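Local coordinates for diaminopimelate decarboxylase (PDB 2P3E), which probably catalyses the pyridoxal phosphate-dependent decarboxylation of meso-diaminopimelate to L-lysine, the last step of lysine biosynthesis by the diaminopimelate pathway, at residues P101-K111 with E123-E134. Sequence-based numbering, arbitrary orientation.
Sequences PERIVYAGVGK and EILMFNVESRQE
Y106 and F127 pair on neighbouring parallel strands, 104-106 and 126-129, of the TIM-type barrel that forms the pyridoxal-binding domain; helix 113-121 makes the crossover of this beta-alpha-beta unit. The strand axes run 23° apart, joined by backbone hydrogen bonds in which Y106 gives its N to M126 O and its O takes N128 N (2.8 Å). The two rings point to the helix side, where A119 touches both. They are near parallel, 30° between planes, but slid so far apart that they barely overlap, with CD1 of Y106 3.8 Å from CE1 of F127. I124 CD1 meets both rings: CG1 stands between its backbone N and carbonyl carbon (chi1 62°), which carries CD1 over the centre of the F127 ring, 3.6 Å above its plane, and to the edge of the Y106 ring. V105 and M126 project from the other side of the sheet, side by side and pointing the same way; there V105 also packs on E279, which probably contributes to the cofactor site. Beyond the strands, K111 CD lies over one face of the Y106 ring, offset toward its rim, and K111 NZ forms a salt bridge with E134 OE2 (2.7 Å), approached from the syn side, somewhat out of the carboxylate plane. The extended E134 chain crosses K111 at about a right angle, and its other oxygen, OE1, accepts from E130 N. An alanine in place of E134 would lose both carboxylate links, and is likely to leave the buried K111 ammonium without its charge partner and E130 N without its acceptor. Just before K111 in the chain, the Y106 hydroxyl donates to G110 O (2.8 Å from OH), in the carbonyl plane and on a lone pair.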
# COMPACT_ATOMS: atom_id res chain seq x y z
N PRO B 101 19.74 20.52 8.26
CA PRO B 101 19.92 20.40 6.80
C PRO B 101 21.37 20.16 6.37
O PRO B 101 21.59 19.59 5.32
CB PRO B 101 19.42 21.75 6.27
CG PRO B 101 19.34 22.64 7.45
CD PRO B 101 19.00 21.75 8.60
N GLU B 102 22.33 20.59 7.19
CA GLU B 102 23.74 20.27 6.96
C GLU B 102 24.04 18.76 7.01
O GLU B 102 25.11 18.32 6.57
CB GLU B 102 24.63 21.05 7.94
CG GLU B 102 24.56 22.59 7.77
CD GLU B 102 23.39 23.24 8.49
OE1 GLU B 102 22.61 22.52 9.14
OE2 GLU B 102 23.24 24.48 8.40
N ARG B 103 23.11 17.96 7.55
CA ARG B 103 23.27 16.50 7.55
C ARG B 103 22.18 15.81 6.69
O ARG B 103 21.95 14.62 6.81
CB ARG B 103 23.23 15.96 8.97
CG ARG B 103 24.29 16.57 9.94
CD ARG B 103 24.59 15.65 11.14
NE ARG B 103 23.37 15.19 11.83
CZ ARG B 103 22.99 15.56 13.06
NH1 ARG B 103 23.72 16.41 13.78
NH2 ARG B 103 21.86 15.05 13.58
N ILE B 104 21.54 16.57 5.80
CA ILE B 104 20.47 16.03 4.96
C ILE B 104 20.89 15.94 3.50
O ILE B 104 21.39 16.93 2.93
CB ILE B 104 19.17 16.87 5.11
CG1 ILE B 104 18.69 16.83 6.57
CG2 ILE B 104 18.08 16.44 4.07
CD1 ILE B 104 17.41 17.63 6.83
N VAL B 105 20.70 14.75 2.90
CA VAL B 105 20.94 14.54 1.48
C VAL B 105 19.64 14.09 0.79
O VAL B 105 18.84 13.36 1.38
CB VAL B 105 22.10 13.53 1.21
CG1 VAL B 105 23.44 14.07 1.76
CG2 VAL B 105 21.79 12.15 1.81
N TYR B 106 19.43 14.52 -0.45
CA TYR B 106 18.13 14.35 -1.09
C TYR B 106 18.30 13.54 -2.37
O TYR B 106 18.89 14.04 -3.34
CB TYR B 106 17.50 15.73 -1.37
CG TYR B 106 16.02 15.79 -1.81
CD1 TYR B 106 15.33 17.01 -1.80
CD2 TYR B 106 15.31 14.66 -2.21
CE1 TYR B 106 13.99 17.10 -2.21
CE2 TYR B 106 13.97 14.75 -2.62
CZ TYR B 106 13.32 15.97 -2.61
OH TYR B 106 11.98 16.08 -3.01
N ALA B 107 17.80 12.31 -2.37
CA ALA B 107 17.90 11.43 -3.54
C ALA B 107 16.56 11.22 -4.26
O ALA B 107 15.55 11.80 -3.90
CB ALA B 107 18.49 10.10 -3.16
N GLY B 108 16.59 10.39 -5.29
CA GLY B 108 15.37 9.97 -5.98
C GLY B 108 14.91 10.93 -7.06
O GLY B 108 15.45 12.02 -7.24
N VAL B 109 13.90 10.47 -7.79
CA VAL B 109 13.28 11.25 -8.85
C VAL B 109 11.99 11.91 -8.32
O VAL B 109 11.23 12.52 -9.10
CB VAL B 109 12.97 10.36 -10.09
CG1 VAL B 109 14.24 9.78 -10.68
CG2 VAL B 109 11.97 9.25 -9.75
N GLY B 110 11.77 11.80 -6.99
CA GLY B 110 10.61 12.36 -6.32
C GLY B 110 10.84 13.80 -5.91
O GLY B 110 10.98 14.10 -4.71
N LYS B 111 10.86 14.68 -6.91
CA LYS B 111 11.36 16.06 -6.74
C LYS B 111 10.56 17.08 -7.57
O LYS B 111 10.98 17.49 -8.66
CB LYS B 111 12.86 16.12 -7.04
CG LYS B 111 13.68 15.34 -5.99
CD LYS B 111 15.18 15.56 -6.05
CE LYS B 111 15.84 14.45 -6.80
NZ LYS B 111 17.27 14.25 -6.49
N GLU B 123 18.86 24.85 2.47
CA GLU B 123 20.33 24.69 2.37
C GLU B 123 20.80 23.27 2.79
O GLU B 123 21.69 23.12 3.62
CB GLU B 123 21.05 25.79 3.17
CG GLU B 123 20.81 27.20 2.65
CD GLU B 123 21.68 27.59 1.43
OE1 GLU B 123 22.45 26.75 0.89
OE2 GLU B 123 21.61 28.76 1.02
N ILE B 124 20.18 22.24 2.21
CA ILE B 124 20.55 20.86 2.55
C ILE B 124 21.99 20.60 2.09
O ILE B 124 22.51 21.37 1.26
CB ILE B 124 19.57 19.82 1.96
CG1 ILE B 124 19.56 19.88 0.43
CG2 ILE B 124 18.16 20.00 2.56
CD1 ILE B 124 18.99 18.64 -0.24
N LEU B 125 22.62 19.55 2.61
CA LEU B 125 24.02 19.25 2.32
C LEU B 125 24.26 19.05 0.82
O LEU B 125 25.17 19.65 0.23
CB LEU B 125 24.50 18.04 3.13
CG LEU B 125 25.97 17.64 3.01
CD1 LEU B 125 26.93 18.78 3.46
CD2 LEU B 125 26.24 16.37 3.81
N MET B 126 23.40 18.23 0.21
CA MET B 126 23.63 17.79 -1.14
C MET B 126 22.37 17.20 -1.78
O MET B 126 21.67 16.41 -1.15
CB MET B 126 24.72 16.72 -1.09
CG MET B 126 25.31 16.28 -2.39
SD MET B 126 26.84 15.42 -2.01
CE MET B 126 26.33 13.74 -1.60
N PHE B 127 22.12 17.59 -3.03
CA PHE B 127 21.17 16.91 -3.91
C PHE B 127 21.89 15.80 -4.69
O PHE B 127 22.90 16.06 -5.40
CB PHE B 127 20.56 17.89 -4.91
CG PHE B 127 19.65 18.90 -4.29
CD1 PHE B 127 18.28 18.67 -4.19
CD2 PHE B 127 20.18 20.09 -3.77
CE1 PHE B 127 17.44 19.62 -3.59
CE2 PHE B 127 19.35 21.05 -3.17
CZ PHE B 127 17.98 20.82 -3.09
N ASN B 128 21.40 14.57 -4.57
CA ASN B 128 21.85 13.47 -5.41
C ASN B 128 20.99 13.41 -6.65
O ASN B 128 19.85 12.93 -6.63
CB ASN B 128 21.88 12.14 -4.63
CG ASN B 128 22.90 12.15 -3.51
OD1 ASN B 128 24.00 12.69 -3.68
ND2 ASN B 128 22.55 11.56 -2.38
N VAL B 129 21.57 13.91 -7.74
CA VAL B 129 20.84 14.23 -8.94
C VAL B 129 20.68 13.01 -9.84
O VAL B 129 21.63 12.24 -10.08
CB VAL B 129 21.49 15.44 -9.70
CG1 VAL B 129 20.80 15.67 -11.01
CG2 VAL B 129 21.38 16.72 -8.86
N GLU B 130 19.45 12.86 -10.33
CA GLU B 130 18.98 11.71 -11.07
C GLU B 130 18.81 11.95 -12.58
O GLU B 130 18.64 10.99 -13.33
CB GLU B 130 17.65 11.24 -10.47
CG GLU B 130 17.77 10.65 -9.06
CD GLU B 130 18.40 9.25 -9.03
OE1 GLU B 130 18.66 8.66 -10.11
OE2 GLU B 130 18.63 8.75 -7.91
N SER B 131 18.86 13.22 -13.02
CA SER B 131 18.80 13.53 -14.45
C SER B 131 19.43 14.88 -14.80
O SER B 131 19.61 15.75 -13.95
CB SER B 131 17.35 13.49 -14.96
OG SER B 131 16.59 14.50 -14.31
N ARG B 132 19.74 15.04 -16.08
CA ARG B 132 20.25 16.31 -16.58
C ARG B 132 19.19 17.42 -16.55
O ARG B 132 19.51 18.59 -16.30
CB ARG B 132 20.74 16.14 -18.02
CG ARG B 132 21.49 17.36 -18.52
CD ARG B 132 22.17 17.09 -19.84
NE ARG B 132 23.35 16.23 -19.68
CZ ARG B 132 24.34 16.15 -20.58
NH1 ARG B 132 24.29 16.89 -21.68
NH2 ARG B 132 25.37 15.35 -20.36
N GLN B 133 17.93 17.07 -16.83
CA GLN B 133 16.86 18.05 -16.73
C GLN B 133 16.72 18.57 -15.29
O GLN B 133 16.52 19.78 -15.07
CB GLN B 133 15.55 17.47 -17.26
CG GLN B 133 14.45 18.50 -17.41
CD GLN B 133 13.26 18.01 -18.20
OE1 GLN B 133 13.04 16.80 -18.33
NE2 GLN B 133 12.50 18.95 -18.74
N GLU B 134 16.89 17.67 -14.32
CA GLU B 134 16.94 18.03 -12.91
C GLU B 134 18.06 19.02 -12.60
O GLU B 134 17.86 19.92 -11.81
CB GLU B 134 17.05 16.77 -12.01
CG GLU B 134 17.09 17.08 -10.50
CD GLU B 134 17.35 15.85 -9.63
OE1 GLU B 134 17.17 14.71 -10.12
OE2 GLU B 134 17.76 16.03 -8.45